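Local coordinates for protein AlkD2 (Streptococcus mutans, PDB 6M9M) that binds inosine-5'-monophosphate and belongs to the HEAT-like repeat family of DNA glycosylases, though its own function remains unknown, at residues Leu153-Ser158 / Lys192-Val197. Sequence-based numbering, arbitrary orientation.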
ATOM      1  N   LEU A 153       7.711   5.213  12.289  1.00 10.58           N
ATOM      2  CA  LEU A 153       6.847   4.110  12.674  1.00  9.37           C
ATOM      3  C   LEU A 153       7.600   2.963  13.337  1.00  9.68           C
ATOM      4  O   LEU A 153       7.031   1.878  13.523  1.00 10.60           O
ATOM      5  CB  LEU A 153       6.031   3.622  11.474  1.00  9.89           C
ATOM      6  CG  LEU A 153       4.793   4.444  11.108  1.00 10.73           C
ATOM      7  CD1 LEU A 153       5.121   5.847  10.656  1.00 14.78           C
ATOM      8  CD2 LEU A 153       3.984   3.714  10.046  1.00 11.59           C
ATOM      9  N   LYS A 154       8.852   3.198  13.762  1.00 10.54           N
ATOM     10  CA  LYS A 154       9.647   2.129  14.380  1.00 11.34           C
ATOM     11  C   LYS A 154       9.101   1.663  15.730  1.00 12.10           C
ATOM     12  O   LYS A 154       9.464   0.568  16.181  1.00 12.86           O
ATOM     13  CB  LYS A 154      11.101   2.576  14.534  1.00 12.25           C
ATOM     14  CG  LYS A 154      11.312   3.725  15.500  1.00 13.43           C
ATOM     15  CD  LYS A 154      12.688   4.344  15.308  1.00 14.84           C
ATOM     16  CE  LYS A 154      12.919   5.484  16.282  1.00 17.17           C
ATOM     17  NZ  LYS A 154      12.050   6.659  15.960  1.00 19.09           N
ATOM     18  N   GLU A 155       8.246   2.453  16.380  1.00 11.46           N
ATOM     19  CA  GLU A 155       7.595   2.071  17.626  1.00 11.55           C
ATOM     20  C   GLU A 155       6.142   1.632  17.411  1.00 11.13           C
ATOM     21  O   GLU A 155       5.360   1.594  18.366  1.00 12.94           O
ATOM     22  CB  GLU A 155       7.619   3.223  18.644  1.00 12.43           C
ATOM     23  CG  GLU A 155       9.003   3.707  19.082  1.00 12.48           C
ATOM     24  CD  GLU A 155       9.729   2.754  20.006  1.00 13.94           C
ATOM     25  OE1 GLU A 155       9.142   1.722  20.434  1.00 14.46           O
ATOM     26  OE2 GLU A 155      10.898   3.042  20.332  1.00 15.69           O
ATOM     27  N   ASP A 156       5.759   1.309  16.175  1.00 10.70           N
ATOM     28  CA  ASP A 156       4.364   0.989  15.913  1.00 11.03           C
ATOM     29  C   ASP A 156       3.886  -0.172  16.782  1.00 11.07           C
ATOM     30  O   ASP A 156       4.602  -1.153  16.998  1.00 11.28           O
ATOM     31  CB  ASP A 156       4.160   0.644  14.442  1.00 11.62           C
ATOM     32  CG  ASP A 156       2.722   0.831  14.004  1.00 12.15           C
ATOM     33  OD1 ASP A 156       1.893  -0.077  14.220  1.00 11.28           O
ATOM     34  OD2 ASP A 156       2.434   1.911  13.452  1.00 13.10           O
ATOM     35  N   VAL A 157       2.640  -0.077  17.242  1.00 12.05           N
ATOM     36  CA  VAL A 157       2.073  -1.131  18.076  1.00 12.39           C
ATOM     37  C   VAL A 157       1.859  -2.438  17.318  1.00 11.68           C
ATOM     38  O   VAL A 157       1.777  -3.496  17.937  1.00 14.20           O
ATOM     39  CB  VAL A 157       0.752  -0.670  18.735  1.00 14.36           C
ATOM     40  CG1 VAL A 157       0.967   0.575  19.595  1.00 17.20           C
ATOM     41  CG2 VAL A 157      -0.331  -0.436  17.697  1.00 15.29           C
ATOM     42  N   SER A 158       1.771  -2.404  15.994  1.00 10.52           N
ATOM     43  CA  SER A 158       1.404  -3.563  15.190  1.00 10.70           C
ATOM     44  C   SER A 158       2.636  -4.254  14.624  1.00  9.94           C
ATOM     45  O   SER A 158       3.447  -3.628  13.945  1.00  9.78           O
ATOM     46  CB  SER A 158       0.517  -3.105  14.029  1.00 10.97           C
ATOM     47  OG  SER A 158       0.462  -4.076  13.006  1.00 11.94           O
ATOM     48  N   LYS A 192      10.737  -3.504  22.800  1.00 11.41           N
ATOM     49  CA  LYS A 192      10.645  -4.691  21.956  1.00 12.16           C
ATOM     50  C   LYS A 192      10.438  -4.289  20.504  1.00 11.78           C
ATOM     51  O   LYS A 192      11.064  -4.838  19.589  1.00 11.81           O
ATOM     52  CB  LYS A 192       9.475  -5.555  22.448  1.00 13.68           C
ATOM     53  CG  LYS A 192       9.161  -6.767  21.590  1.00 16.00           C
ATOM     54  CD  LYS A 192       7.831  -7.415  21.976  1.00 19.19           C
ATOM     55  CE  LYS A 192       6.653  -6.590  21.498  1.00 22.33           C
ATOM     56  NZ  LYS A 192       5.362  -7.287  21.752  1.00 25.01           N
ATOM     57  N   GLU A 193       9.571  -3.308  20.288  0.93 10.16           N
ATOM     58  CA  GLU A 193       9.208  -2.868  18.949  0.93 10.47           C
ATOM     59  C   GLU A 193      10.414  -2.355  18.179  0.93 10.01           C
ATOM     60  O   GLU A 193      10.659  -2.776  17.042  0.93 10.21           O
ATOM     61  CB  GLU A 193       8.158  -1.771  19.094  0.93 11.20           C
ATOM     62  CG  GLU A 193       6.792  -2.269  19.569  0.93 12.52           C
ATOM     63  CD  GLU A 193       6.591  -2.323  21.081  0.93 14.64           C
ATOM     64  OE1 GLU A 193       7.569  -2.241  21.870  0.93 13.06           O
ATOM     65  OE2 GLU A 193       5.417  -2.430  21.475  0.93 19.28           O
ATOM     66  N   ILE A 194      11.185  -1.437  18.777  1.00 10.95           N
ATOM     67  CA  ILE A 194      12.283  -0.831  18.028  1.00 11.65           C
ATOM     68  C   ILE A 194      13.370  -1.860  17.736  1.00 12.14           C
ATOM     69  O   ILE A 194      14.042  -1.793  16.697  1.00 12.20           O
ATOM     70  CB  ILE A 194      12.822   0.425  18.744  1.00 11.49           C
ATOM     71  CG1 ILE A 194      13.638   1.271  17.765  1.00 12.44           C
ATOM     72  CG2 ILE A 194      13.644   0.038  19.981  1.00 12.15           C
ATOM     73  CD1 ILE A 194      14.074   2.608  18.315  1.00 14.31           C
ATOM     74  N   ASN A 195      13.572  -2.821  18.637  1.00 12.37           N
ATOM     75  CA  ASN A 195      14.584  -3.847  18.397  1.00 13.03           C
ATOM     76  C   ASN A 195      14.190  -4.755  17.247  1.00 13.72           C
ATOM     77  O   ASN A 195      15.042  -5.153  16.446  1.00 14.03           O
ATOM     78  CB  ASN A 195      14.868  -4.623  19.676  1.00 13.54           C
ATOM     79  CG  ASN A 195      15.886  -3.926  20.533  1.00 15.51           C
ATOM     80  OD1 ASN A 195      17.061  -3.858  20.185  1.00 17.61           O
ATOM     81  ND2 ASN A 195      15.442  -3.376  21.654  1.00 16.16           N
ATOM     82  N   GLN A 196      12.900  -5.058  17.118  1.00 13.02           N
ATOM     83  CA  GLN A 196      12.448  -5.854  15.988  1.00 12.94           C
ATOM     84  C   GLN A 196      12.738  -5.134  14.670  1.00 12.12           C
ATOM     85  O   GLN A 196      13.246  -5.731  13.705  1.00 13.17           O
ATOM     86  CB  GLN A 196      10.953  -6.135  16.137  0.94 13.70           C
ATOM     87  CG  GLN A 196      10.404  -6.890  14.966  0.70 15.27           C
ATOM     88  CD  GLN A 196       9.014  -7.403  15.194  0.71 16.68           C
ATOM     89  OE1 GLN A 196       8.201  -6.763  15.870  0.79 18.26           O
ATOM     90  NE2 GLN A 196       8.727  -8.581  14.645  0.59 18.29           N
ATOM     91  N   VAL A 197      12.410  -3.847  14.611  1.00 11.53           N
ATOM     92  CA  VAL A 197      12.623  -3.071  13.400  1.00 11.33           C
ATOM     93  C   VAL A 197      14.112  -2.923  13.121  1.00 11.75           C
ATOM     94  O   VAL A 197      14.553  -3.048  11.974  1.00 12.42           O
ATOM     95  CB  VAL A 197      11.925  -1.707  13.550  1.00 10.92           C
ATOM     96  CG1 VAL A 197      12.269  -0.790  12.382  1.00 11.37           C
ATOM     97  CG2 VAL A 197      10.407  -1.874  13.666  1.00 11.02           C
TER
HETATM   98  O   HOH W   1       4.408   0.431  20.719  1.00 19.40           O
HETATM   99  O   HOH W   2       3.507  -4.053  20.504  1.00 32.65           O
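Lys154 lays the aliphatic part of its side chain beside Ile194, both pointing the same way, and this pairing is the tight part of a contact between a type I turn (Leu153 to Asp156) and the first turns of helix 192-201. Ile194 CD1 lies 3.7 Å from Lys154 CE, and Ile194 CG1, anti to its backbone N (chi1 -162°), packs on Lys154 CD and CG. A bend at chi4 brings NZ to Ala151 O, a weak hydrogen bond, and Lys154 makes a cation-pi contact with Trp187. On the same buried side, Val197 CG2 lies 3.6 Å from Lys154 O, a carbonyl oxygen with no hydrogen-bonding partner.

The other side is looser and wetter. In Glu155 a bend at chi2 (-73°) sets CD near Ile194 CB; OE2 lies 3.6 Å from that CB, while OE1 is hydrogen-bonded to Ser191 OG. Its side chain crosses that of Glu193 at about a right angle, with Glu155 OE1 4.5 Å from Glu193 OE1. Glu193 OE2 accepts from two waters: one, 2.7 Å from OE2, also donates to Val157 O; the other, weaker at OE2, donates to Glu155 O. Asp156 O, hydrogen-bonded to Arg162, meets Glu193 CG at 3.6 Å. The Asp156 side chain points away: OD1 accepts from Ser158 N through its anti lone pair, an Asx turn, and OD2 salt-bridges Arg123 NE.

Hydrocarbon packing and bridging waters thus join loop and helix, Ser191 and the waters probably easing the carboxylates' repulsion.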